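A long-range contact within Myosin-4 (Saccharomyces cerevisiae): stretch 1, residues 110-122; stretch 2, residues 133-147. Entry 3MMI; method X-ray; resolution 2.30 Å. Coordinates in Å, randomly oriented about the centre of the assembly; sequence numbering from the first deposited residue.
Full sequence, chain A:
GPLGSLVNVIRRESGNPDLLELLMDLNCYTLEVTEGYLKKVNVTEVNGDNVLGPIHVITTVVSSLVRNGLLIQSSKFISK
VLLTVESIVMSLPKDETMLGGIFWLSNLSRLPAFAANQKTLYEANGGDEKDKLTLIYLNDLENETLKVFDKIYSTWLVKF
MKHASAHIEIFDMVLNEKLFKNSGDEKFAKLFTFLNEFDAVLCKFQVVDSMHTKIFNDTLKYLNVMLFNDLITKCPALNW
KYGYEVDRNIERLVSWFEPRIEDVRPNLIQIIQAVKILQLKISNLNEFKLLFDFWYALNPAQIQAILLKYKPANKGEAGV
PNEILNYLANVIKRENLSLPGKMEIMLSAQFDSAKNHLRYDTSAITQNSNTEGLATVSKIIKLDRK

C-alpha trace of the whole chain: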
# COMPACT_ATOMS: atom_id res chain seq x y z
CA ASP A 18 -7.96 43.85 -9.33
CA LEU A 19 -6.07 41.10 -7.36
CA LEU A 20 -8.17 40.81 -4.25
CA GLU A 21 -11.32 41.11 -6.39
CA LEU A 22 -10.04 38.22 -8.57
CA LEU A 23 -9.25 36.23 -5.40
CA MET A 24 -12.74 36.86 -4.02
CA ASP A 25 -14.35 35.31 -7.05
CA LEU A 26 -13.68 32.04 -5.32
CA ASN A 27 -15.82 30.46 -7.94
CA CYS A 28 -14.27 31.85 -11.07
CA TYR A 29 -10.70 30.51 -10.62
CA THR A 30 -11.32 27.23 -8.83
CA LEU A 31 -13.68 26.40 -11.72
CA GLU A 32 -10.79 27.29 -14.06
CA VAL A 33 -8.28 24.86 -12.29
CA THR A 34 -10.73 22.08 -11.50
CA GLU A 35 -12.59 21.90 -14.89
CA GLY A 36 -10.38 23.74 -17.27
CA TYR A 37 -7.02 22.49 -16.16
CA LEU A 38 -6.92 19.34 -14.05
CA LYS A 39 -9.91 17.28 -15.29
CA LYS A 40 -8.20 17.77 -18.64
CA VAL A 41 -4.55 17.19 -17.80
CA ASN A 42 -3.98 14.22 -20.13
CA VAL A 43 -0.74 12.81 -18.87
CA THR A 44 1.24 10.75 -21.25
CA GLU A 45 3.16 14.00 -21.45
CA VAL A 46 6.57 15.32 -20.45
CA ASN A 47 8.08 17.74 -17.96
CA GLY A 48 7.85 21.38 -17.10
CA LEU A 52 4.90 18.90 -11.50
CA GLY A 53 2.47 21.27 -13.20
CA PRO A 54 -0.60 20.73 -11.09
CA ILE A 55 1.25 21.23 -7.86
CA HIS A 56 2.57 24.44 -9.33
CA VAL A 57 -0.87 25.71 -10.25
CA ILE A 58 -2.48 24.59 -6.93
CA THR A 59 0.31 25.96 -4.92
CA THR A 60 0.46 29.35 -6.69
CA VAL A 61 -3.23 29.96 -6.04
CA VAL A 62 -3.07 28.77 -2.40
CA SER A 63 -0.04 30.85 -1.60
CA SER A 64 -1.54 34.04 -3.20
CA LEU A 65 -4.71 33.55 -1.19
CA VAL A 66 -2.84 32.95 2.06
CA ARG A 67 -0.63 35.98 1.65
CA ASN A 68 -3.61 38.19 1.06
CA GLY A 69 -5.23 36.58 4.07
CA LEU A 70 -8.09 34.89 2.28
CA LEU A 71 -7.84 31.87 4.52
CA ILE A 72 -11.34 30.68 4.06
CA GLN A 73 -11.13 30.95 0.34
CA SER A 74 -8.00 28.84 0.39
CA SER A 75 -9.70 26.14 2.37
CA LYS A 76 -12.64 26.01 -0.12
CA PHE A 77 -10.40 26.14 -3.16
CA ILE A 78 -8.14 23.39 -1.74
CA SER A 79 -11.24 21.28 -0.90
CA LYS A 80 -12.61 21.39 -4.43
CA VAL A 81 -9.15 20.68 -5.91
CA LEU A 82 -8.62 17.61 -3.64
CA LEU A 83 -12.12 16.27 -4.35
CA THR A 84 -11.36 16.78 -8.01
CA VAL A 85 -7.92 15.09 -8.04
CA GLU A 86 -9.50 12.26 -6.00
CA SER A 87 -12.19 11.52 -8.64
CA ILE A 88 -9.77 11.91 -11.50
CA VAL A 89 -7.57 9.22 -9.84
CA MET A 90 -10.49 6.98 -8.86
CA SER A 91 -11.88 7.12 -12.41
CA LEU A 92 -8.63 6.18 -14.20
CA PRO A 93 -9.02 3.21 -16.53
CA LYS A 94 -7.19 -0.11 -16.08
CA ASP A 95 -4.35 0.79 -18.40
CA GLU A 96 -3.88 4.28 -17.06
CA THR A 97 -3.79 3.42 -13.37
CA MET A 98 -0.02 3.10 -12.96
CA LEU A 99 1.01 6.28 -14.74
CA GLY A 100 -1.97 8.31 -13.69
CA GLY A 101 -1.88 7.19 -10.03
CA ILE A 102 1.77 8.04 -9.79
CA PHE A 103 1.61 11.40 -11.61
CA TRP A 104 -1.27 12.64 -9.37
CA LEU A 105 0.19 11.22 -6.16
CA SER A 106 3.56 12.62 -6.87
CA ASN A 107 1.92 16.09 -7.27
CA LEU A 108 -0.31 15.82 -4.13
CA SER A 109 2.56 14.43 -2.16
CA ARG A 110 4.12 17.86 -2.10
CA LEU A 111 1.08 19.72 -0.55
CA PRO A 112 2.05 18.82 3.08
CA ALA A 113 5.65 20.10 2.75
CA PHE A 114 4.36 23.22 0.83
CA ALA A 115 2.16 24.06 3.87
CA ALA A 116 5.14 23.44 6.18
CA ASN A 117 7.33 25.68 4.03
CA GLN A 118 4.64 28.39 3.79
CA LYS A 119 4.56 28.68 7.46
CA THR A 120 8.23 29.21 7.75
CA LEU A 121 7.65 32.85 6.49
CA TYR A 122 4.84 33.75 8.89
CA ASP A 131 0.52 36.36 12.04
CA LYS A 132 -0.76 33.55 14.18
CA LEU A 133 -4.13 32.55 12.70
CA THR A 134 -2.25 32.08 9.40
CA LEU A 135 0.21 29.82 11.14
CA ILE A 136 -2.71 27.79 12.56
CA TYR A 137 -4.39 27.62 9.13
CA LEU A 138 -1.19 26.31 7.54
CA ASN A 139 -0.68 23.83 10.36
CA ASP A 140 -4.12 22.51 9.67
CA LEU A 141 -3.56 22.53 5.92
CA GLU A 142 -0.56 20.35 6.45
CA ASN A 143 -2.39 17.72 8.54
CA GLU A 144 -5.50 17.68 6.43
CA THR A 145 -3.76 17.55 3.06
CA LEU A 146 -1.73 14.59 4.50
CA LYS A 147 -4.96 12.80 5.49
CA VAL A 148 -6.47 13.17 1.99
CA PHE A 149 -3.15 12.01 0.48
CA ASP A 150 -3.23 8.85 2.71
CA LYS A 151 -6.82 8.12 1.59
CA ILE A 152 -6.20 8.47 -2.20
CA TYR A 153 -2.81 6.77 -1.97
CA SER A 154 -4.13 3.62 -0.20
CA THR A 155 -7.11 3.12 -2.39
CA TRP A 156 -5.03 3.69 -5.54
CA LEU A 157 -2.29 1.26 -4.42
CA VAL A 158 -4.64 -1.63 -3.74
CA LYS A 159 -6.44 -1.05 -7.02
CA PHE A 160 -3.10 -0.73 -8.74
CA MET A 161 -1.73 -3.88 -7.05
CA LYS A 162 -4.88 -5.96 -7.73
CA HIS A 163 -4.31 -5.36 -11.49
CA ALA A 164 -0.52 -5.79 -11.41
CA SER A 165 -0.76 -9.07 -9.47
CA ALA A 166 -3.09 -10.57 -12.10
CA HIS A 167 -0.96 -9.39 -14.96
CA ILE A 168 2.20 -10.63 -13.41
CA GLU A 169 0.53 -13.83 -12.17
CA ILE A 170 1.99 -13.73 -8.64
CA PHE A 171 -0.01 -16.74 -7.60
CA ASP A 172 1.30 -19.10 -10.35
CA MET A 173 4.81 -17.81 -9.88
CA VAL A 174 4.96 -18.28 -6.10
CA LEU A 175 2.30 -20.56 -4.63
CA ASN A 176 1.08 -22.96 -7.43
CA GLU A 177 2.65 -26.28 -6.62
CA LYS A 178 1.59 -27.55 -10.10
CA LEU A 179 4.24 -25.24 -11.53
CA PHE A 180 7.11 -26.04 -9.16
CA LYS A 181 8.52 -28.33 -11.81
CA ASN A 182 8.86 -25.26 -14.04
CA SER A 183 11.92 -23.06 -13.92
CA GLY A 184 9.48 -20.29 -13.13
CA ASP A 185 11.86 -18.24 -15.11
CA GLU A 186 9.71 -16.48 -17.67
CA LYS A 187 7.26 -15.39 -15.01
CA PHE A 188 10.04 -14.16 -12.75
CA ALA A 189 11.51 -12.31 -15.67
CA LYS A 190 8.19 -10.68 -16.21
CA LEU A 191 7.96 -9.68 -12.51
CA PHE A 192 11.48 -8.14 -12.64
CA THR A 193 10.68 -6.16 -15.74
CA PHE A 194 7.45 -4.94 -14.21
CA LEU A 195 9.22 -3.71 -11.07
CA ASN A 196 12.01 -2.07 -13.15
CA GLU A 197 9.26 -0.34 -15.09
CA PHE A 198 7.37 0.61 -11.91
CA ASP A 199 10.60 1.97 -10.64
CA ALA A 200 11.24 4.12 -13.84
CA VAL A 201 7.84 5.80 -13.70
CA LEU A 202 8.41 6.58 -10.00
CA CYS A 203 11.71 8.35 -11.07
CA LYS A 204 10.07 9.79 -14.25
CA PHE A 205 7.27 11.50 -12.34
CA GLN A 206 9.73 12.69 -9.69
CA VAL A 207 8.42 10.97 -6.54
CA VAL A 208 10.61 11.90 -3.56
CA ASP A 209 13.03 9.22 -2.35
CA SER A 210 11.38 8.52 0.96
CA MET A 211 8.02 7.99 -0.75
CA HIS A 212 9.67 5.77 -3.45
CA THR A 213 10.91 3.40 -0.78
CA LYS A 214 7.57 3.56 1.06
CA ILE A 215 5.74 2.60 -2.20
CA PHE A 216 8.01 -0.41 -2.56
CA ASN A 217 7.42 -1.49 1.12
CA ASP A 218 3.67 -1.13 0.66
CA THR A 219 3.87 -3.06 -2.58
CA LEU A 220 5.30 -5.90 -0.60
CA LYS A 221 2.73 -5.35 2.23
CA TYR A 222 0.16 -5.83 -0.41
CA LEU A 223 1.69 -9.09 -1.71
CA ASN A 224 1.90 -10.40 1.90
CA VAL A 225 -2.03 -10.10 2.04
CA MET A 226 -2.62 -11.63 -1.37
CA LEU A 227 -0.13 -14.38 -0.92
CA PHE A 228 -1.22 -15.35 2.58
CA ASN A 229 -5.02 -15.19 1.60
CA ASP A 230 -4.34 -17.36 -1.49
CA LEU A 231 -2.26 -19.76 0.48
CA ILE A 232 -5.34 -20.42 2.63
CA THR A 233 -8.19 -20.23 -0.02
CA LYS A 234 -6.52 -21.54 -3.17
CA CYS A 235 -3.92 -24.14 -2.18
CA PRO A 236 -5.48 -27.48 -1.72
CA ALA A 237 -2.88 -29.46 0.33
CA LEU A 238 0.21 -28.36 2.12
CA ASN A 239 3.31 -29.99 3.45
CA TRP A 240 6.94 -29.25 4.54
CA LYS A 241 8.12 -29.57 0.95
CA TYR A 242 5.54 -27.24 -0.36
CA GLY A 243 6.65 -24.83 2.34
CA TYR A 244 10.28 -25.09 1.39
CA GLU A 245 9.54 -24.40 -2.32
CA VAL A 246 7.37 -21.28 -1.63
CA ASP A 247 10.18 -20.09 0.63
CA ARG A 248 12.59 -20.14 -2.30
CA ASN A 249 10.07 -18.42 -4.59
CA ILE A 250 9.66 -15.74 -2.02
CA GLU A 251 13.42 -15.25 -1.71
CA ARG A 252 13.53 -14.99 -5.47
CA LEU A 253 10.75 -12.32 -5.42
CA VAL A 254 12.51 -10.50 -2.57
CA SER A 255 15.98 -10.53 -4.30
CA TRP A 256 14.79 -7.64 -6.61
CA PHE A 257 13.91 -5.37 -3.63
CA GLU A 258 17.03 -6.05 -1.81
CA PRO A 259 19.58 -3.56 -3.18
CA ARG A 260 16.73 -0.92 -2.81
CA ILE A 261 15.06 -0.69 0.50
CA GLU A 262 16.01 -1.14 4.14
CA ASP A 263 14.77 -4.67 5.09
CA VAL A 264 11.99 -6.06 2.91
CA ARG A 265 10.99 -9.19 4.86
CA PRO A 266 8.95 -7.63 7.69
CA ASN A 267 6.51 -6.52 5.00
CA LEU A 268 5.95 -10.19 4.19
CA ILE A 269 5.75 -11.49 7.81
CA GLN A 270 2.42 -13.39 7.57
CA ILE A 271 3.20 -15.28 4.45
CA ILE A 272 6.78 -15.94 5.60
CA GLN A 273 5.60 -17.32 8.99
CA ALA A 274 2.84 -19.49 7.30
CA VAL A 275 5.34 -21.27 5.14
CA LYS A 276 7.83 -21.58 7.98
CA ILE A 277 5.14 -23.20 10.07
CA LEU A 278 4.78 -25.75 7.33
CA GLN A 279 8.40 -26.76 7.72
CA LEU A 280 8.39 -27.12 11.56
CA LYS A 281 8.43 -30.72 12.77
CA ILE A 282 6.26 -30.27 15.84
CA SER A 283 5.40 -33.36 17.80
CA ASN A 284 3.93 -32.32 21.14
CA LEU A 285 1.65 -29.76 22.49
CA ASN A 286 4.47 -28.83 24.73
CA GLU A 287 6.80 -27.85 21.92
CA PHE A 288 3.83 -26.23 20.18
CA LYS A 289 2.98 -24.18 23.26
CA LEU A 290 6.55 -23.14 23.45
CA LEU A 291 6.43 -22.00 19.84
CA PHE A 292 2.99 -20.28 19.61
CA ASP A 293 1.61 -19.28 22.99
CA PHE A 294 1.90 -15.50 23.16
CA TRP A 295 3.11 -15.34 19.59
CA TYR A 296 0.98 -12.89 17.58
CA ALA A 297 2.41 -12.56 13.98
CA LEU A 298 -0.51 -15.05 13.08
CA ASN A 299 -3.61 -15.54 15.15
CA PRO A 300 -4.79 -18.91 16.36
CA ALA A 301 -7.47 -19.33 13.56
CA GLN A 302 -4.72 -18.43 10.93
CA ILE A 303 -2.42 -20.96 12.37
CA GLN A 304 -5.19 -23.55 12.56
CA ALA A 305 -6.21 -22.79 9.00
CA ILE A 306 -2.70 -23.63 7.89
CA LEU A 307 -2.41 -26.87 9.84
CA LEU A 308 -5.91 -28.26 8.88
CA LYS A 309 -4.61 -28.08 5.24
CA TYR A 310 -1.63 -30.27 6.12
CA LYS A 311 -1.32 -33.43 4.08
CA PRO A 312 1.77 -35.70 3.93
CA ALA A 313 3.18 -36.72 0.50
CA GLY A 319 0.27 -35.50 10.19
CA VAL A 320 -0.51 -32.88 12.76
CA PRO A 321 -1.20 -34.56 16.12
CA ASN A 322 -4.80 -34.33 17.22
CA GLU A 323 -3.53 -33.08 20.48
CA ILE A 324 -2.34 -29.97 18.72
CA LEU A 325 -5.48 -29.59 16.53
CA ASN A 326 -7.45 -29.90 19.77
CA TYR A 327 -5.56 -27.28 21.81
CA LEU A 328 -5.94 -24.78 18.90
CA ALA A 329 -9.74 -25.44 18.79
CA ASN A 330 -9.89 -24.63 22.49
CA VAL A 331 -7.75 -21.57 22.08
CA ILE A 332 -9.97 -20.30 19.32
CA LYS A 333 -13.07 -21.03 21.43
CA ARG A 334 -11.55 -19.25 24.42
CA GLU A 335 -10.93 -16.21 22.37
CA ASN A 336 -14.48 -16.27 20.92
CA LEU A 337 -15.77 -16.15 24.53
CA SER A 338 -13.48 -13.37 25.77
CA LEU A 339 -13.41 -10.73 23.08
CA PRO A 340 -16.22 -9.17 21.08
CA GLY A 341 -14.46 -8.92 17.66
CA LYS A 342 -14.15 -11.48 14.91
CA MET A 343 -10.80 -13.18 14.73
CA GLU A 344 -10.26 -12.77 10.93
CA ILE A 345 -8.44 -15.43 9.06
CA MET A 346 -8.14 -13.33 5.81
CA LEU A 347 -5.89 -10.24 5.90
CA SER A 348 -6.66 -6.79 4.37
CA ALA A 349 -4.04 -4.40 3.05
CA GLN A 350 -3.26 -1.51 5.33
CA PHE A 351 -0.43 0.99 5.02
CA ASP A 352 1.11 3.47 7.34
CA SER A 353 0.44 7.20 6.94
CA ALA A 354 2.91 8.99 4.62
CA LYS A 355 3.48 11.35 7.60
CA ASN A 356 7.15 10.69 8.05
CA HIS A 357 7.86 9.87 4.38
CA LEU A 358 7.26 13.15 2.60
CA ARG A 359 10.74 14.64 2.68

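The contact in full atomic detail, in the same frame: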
# COMPACT_ATOMS: atom_id res chain seq x y z
N ARG A 110 3.33 16.68 -2.43
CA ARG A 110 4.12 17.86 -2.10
C ARG A 110 3.29 18.90 -1.32
O ARG A 110 3.83 19.86 -0.86
CB ARG A 110 4.68 18.51 -3.42
CG ARG A 110 5.87 17.72 -4.05
CD ARG A 110 6.01 17.74 -5.54
NE ARG A 110 6.77 16.53 -6.03
CZ ARG A 110 8.09 16.53 -6.06
NH1 ARG A 110 8.73 17.56 -5.59
NH2 ARG A 110 8.76 15.54 -6.53
N LEU A 111 1.97 18.75 -1.28
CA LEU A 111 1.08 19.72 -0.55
C LEU A 111 1.42 19.86 0.95
O LEU A 111 1.58 20.94 1.45
CB LEU A 111 -0.39 19.34 -0.71
CG LEU A 111 -1.12 19.79 -1.93
CD1 LEU A 111 -2.53 19.35 -1.87
CD2 LEU A 111 -1.07 21.33 -1.91
N PRO A 112 1.63 18.75 1.67
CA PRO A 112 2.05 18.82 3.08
C PRO A 112 3.36 19.57 3.35
O PRO A 112 3.41 20.40 4.28
CB PRO A 112 2.21 17.34 3.45
CG PRO A 112 1.25 16.67 2.66
CD PRO A 112 1.37 17.35 1.31
N ALA A 113 4.41 19.32 2.56
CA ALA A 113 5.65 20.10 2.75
C ALA A 113 5.54 21.56 2.29
O ALA A 113 6.25 22.40 2.85
CB ALA A 113 6.92 19.42 2.03
N PHE A 114 4.64 21.84 1.32
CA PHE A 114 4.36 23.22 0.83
C PHE A 114 3.81 23.98 2.02
O PHE A 114 4.42 24.95 2.41
CB PHE A 114 3.36 23.21 -0.34
CG PHE A 114 2.64 24.53 -0.55
CD1 PHE A 114 3.33 25.64 -1.06
CD2 PHE A 114 1.30 24.66 -0.24
CE1 PHE A 114 2.69 26.87 -1.25
CE2 PHE A 114 0.63 25.90 -0.42
CZ PHE A 114 1.33 27.00 -0.93
N ALA A 115 2.74 23.46 2.66
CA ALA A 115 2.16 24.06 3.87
C ALA A 115 3.18 24.28 4.97
O ALA A 115 3.19 25.35 5.60
CB ALA A 115 0.91 23.25 4.43
N ALA A 116 4.06 23.30 5.17
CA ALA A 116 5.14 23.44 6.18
C ALA A 116 6.09 24.52 5.79
O ALA A 116 6.51 25.30 6.68
CB ALA A 116 5.92 22.13 6.39
N ASN A 117 6.48 24.56 4.49
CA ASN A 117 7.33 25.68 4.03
C ASN A 117 6.61 27.07 3.95
O ASN A 117 7.24 28.07 4.03
CB ASN A 117 8.13 25.39 2.71
CG ASN A 117 9.21 26.54 2.39
OD1 ASN A 117 8.99 27.42 1.52
ND2 ASN A 117 10.30 26.57 3.18
N GLN A 118 5.30 27.11 3.77
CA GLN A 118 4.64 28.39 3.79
C GLN A 118 4.77 28.96 5.17
O GLN A 118 4.81 30.15 5.37
CB GLN A 118 3.18 28.25 3.41
CG GLN A 118 3.02 28.24 1.95
CD GLN A 118 3.28 29.59 1.32
OE1 GLN A 118 4.21 29.77 0.54
NE2 GLN A 118 2.39 30.54 1.62
N LYS A 119 4.82 28.13 6.18
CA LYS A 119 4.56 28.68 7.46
C LYS A 119 5.85 29.23 8.03
O LYS A 119 5.90 30.13 8.91
CB LYS A 119 3.81 27.68 8.35
CG LYS A 119 4.59 26.66 9.06
CD LYS A 119 3.69 26.15 10.17
CE LYS A 119 3.70 24.62 10.29
NZ LYS A 119 2.91 23.93 9.14
N THR A 120 6.91 28.77 7.40
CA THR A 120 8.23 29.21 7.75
C THR A 120 8.42 30.75 7.55
O THR A 120 9.40 31.31 8.08
CB THR A 120 9.33 28.46 6.98
OG1 THR A 120 10.52 29.23 7.06
CG2 THR A 120 9.05 28.39 5.54
N LEU A 121 7.50 31.40 6.81
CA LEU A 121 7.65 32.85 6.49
C LEU A 121 6.66 33.70 7.29
O LEU A 121 6.63 34.93 7.14
CB LEU A 121 7.28 33.06 5.01
CG LEU A 121 7.26 31.84 4.09
CD1 LEU A 121 6.89 32.24 2.62
CD2 LEU A 121 8.61 31.17 4.19
N TYR A 122 5.81 33.04 8.08
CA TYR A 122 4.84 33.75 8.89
C TYR A 122 5.16 33.64 10.38
O TYR A 122 6.20 33.07 10.79
CB TYR A 122 3.42 33.24 8.58
CG TYR A 122 2.95 33.47 7.15
CD1 TYR A 122 2.43 34.72 6.76
CD2 TYR A 122 3.04 32.45 6.19
CE1 TYR A 122 2.00 34.93 5.44
CE2 TYR A 122 2.62 32.64 4.90
CZ TYR A 122 2.10 33.90 4.52
OH TYR A 122 1.65 34.14 3.23
N LEU A 133 -3.02 33.22 13.33
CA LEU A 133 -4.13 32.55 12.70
C LEU A 133 -3.69 31.89 11.39
O LEU A 133 -4.21 30.80 11.00
CB LEU A 133 -5.21 33.60 12.38
CG LEU A 133 -6.58 33.23 12.94
CD1 LEU A 133 -7.64 33.47 11.85
CD2 LEU A 133 -6.62 31.77 13.38
N THR A 134 -2.80 32.60 10.66
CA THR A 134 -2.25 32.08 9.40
C THR A 134 -1.37 30.83 9.68
O THR A 134 -1.47 29.82 9.01
CB THR A 134 -1.44 33.16 8.61
OG1 THR A 134 -2.36 34.05 7.98
CG2 THR A 134 -0.56 32.52 7.52
N LEU A 135 -0.53 30.94 10.68
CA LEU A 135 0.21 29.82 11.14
C LEU A 135 -0.64 28.58 11.52
O LEU A 135 -0.30 27.46 11.13
CB LEU A 135 1.08 30.16 12.33
CG LEU A 135 2.32 30.98 12.00
CD1 LEU A 135 3.10 31.13 13.28
CD2 LEU A 135 3.20 30.36 10.93
N ILE A 136 -1.73 28.80 12.26
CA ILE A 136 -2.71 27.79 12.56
C ILE A 136 -3.39 27.24 11.32
O ILE A 136 -3.51 26.01 11.23
CB ILE A 136 -3.81 28.31 13.53
CG1 ILE A 136 -3.21 28.54 14.93
CG2 ILE A 136 -5.04 27.39 13.60
CD1 ILE A 136 -4.16 29.35 15.87
N TYR A 137 -3.87 28.10 10.41
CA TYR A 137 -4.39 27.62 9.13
C TYR A 137 -3.39 26.63 8.43
O TYR A 137 -3.76 25.58 7.98
CB TYR A 137 -4.78 28.79 8.19
CG TYR A 137 -5.19 28.32 6.86
CD1 TYR A 137 -6.48 27.85 6.63
CD2 TYR A 137 -4.23 28.26 5.79
CE1 TYR A 137 -6.84 27.36 5.42
CE2 TYR A 137 -4.60 27.79 4.52
CZ TYR A 137 -5.88 27.33 4.36
OH TYR A 137 -6.26 26.79 3.15
N LEU A 138 -2.13 27.01 8.35
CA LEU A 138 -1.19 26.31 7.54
C LEU A 138 -0.86 25.00 8.23
O LEU A 138 -0.65 23.96 7.58
CB LEU A 138 0.07 27.12 7.31
CG LEU A 138 0.01 28.34 6.38
CD1 LEU A 138 1.36 28.99 6.53
CD2 LEU A 138 -0.21 27.90 4.93
N ASN A 139 -0.82 25.04 9.56
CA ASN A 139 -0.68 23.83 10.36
C ASN A 139 -1.78 22.84 10.07
O ASN A 139 -1.52 21.64 9.89
CB ASN A 139 -0.70 24.16 11.83
CG ASN A 139 -0.03 23.09 12.66
OD1 ASN A 139 1.18 22.86 12.56
ND2 ASN A 139 -0.82 22.43 13.48
N ASP A 140 -2.99 23.35 9.89
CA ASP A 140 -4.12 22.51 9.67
C ASP A 140 -4.07 22.02 8.26
O ASP A 140 -4.47 20.90 8.00
CB ASP A 140 -5.39 23.28 9.92
CG ASP A 140 -6.62 22.46 9.81
OD1 ASP A 140 -6.89 21.60 10.67
OD2 ASP A 140 -7.37 22.66 8.87
N LEU A 141 -3.58 22.88 7.34
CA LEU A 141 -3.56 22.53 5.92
C LEU A 141 -2.63 21.32 5.78
O LEU A 141 -2.88 20.37 5.05
CB LEU A 141 -3.12 23.75 5.08
CG LEU A 141 -2.87 23.54 3.59
CD1 LEU A 141 -4.14 23.20 2.88
CD2 LEU A 141 -2.22 24.77 2.95
N GLU A 142 -1.54 21.37 6.51
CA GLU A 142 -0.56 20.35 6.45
C GLU A 142 -1.12 18.97 6.96
O GLU A 142 -0.96 17.95 6.30
CB GLU A 142 0.65 20.73 7.23
CG GLU A 142 1.60 19.59 7.25
CD GLU A 142 2.86 19.90 7.98
OE1 GLU A 142 3.04 21.03 8.35
OE2 GLU A 142 3.76 19.06 8.18
N ASN A 143 -1.85 18.97 8.06
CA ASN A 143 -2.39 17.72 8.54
C ASN A 143 -3.50 17.22 7.65
O ASN A 143 -3.55 16.01 7.36
CB ASN A 143 -2.85 17.77 10.00
CG ASN A 143 -1.76 18.26 10.97
OD1 ASN A 143 -0.59 17.93 10.85
ND2 ASN A 143 -2.17 19.07 11.96
N GLU A 144 -4.36 18.10 7.20
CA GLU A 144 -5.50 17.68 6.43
C GLU A 144 -5.18 17.23 5.00
O GLU A 144 -5.82 16.37 4.46
CB GLU A 144 -6.54 18.80 6.40
CG GLU A 144 -7.28 18.88 7.69
CD GLU A 144 -8.33 17.82 7.77
OE1 GLU A 144 -9.16 17.74 6.78
OE2 GLU A 144 -8.31 17.11 8.80
N THR A 145 -4.25 17.91 4.37
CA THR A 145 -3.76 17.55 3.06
C THR A 145 -3.09 16.11 3.13
O THR A 145 -3.34 15.23 2.31
CB THR A 145 -2.81 18.70 2.69
OG1 THR A 145 -3.41 19.57 1.71
CG2 THR A 145 -1.54 18.29 2.35
N LEU A 146 -2.28 15.90 4.16
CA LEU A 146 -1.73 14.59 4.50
C LEU A 146 -2.78 13.48 4.65
O LEU A 146 -2.62 12.39 4.05
CB LEU A 146 -0.86 14.69 5.72
CG LEU A 146 -0.10 13.41 6.03
CD1 LEU A 146 0.91 13.17 4.89
CD2 LEU A 146 0.61 13.51 7.35
N LYS A 147 -3.86 13.76 5.40
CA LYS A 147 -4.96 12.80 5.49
C LYS A 147 -5.61 12.46 4.15
O LYS A 147 -5.88 11.28 3.90
CB LYS A 147 -6.07 13.19 6.50
CG LYS A 147 -5.62 13.43 7.96

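Two helices run almost antiparallel, their N-to-C directions 170° apart and their axes approaching to 8.1 Å, so the start of stretch 1 meets the end of stretch 2. Leu111 opens the contact, its CB 3.4 Å from Thr145 CG2. Pro112 lays its CD 3.2 Å from the same Thr145 CG2 and its CG 4.2 Å from Leu146 CD1; here the backbones come near, with Pro112 CA 4.5 Å from Glu142 CA. One turn on, Ala115 points toward the partner: CB lies 3.6 Å from Leu138 O and 3.7 Å from Glu142 N, both backbone atoms, and also packs 3.8 Å from the side-chain carbon Leu141 CD2. Ala116 helps form the pocket that receives Glu142, together with Pro112, Ala115 and Lys119.

Lys119 is the reciprocal knob, seated among Leu135, Leu138, Asn139 and Glu142. Its aliphatic base packs, CB 3.3 Å from Leu138 CD1, while NZ reaches Glu142 OE1 at 3.0 Å in a hydrogen-bonded salt bridge, the sole polar bond across the contact. A type I turn spans Lys119 to Tyr122, and the Tyr122 CA-to-CB bond points toward stretch 2: Thr134 CG2 sits over one ring face, 3.7 Å from the centroid of the Tyr122 ring, a CH-pi contact, and Tyr122 CB meets Leu135 CD2 at 3.7 Å.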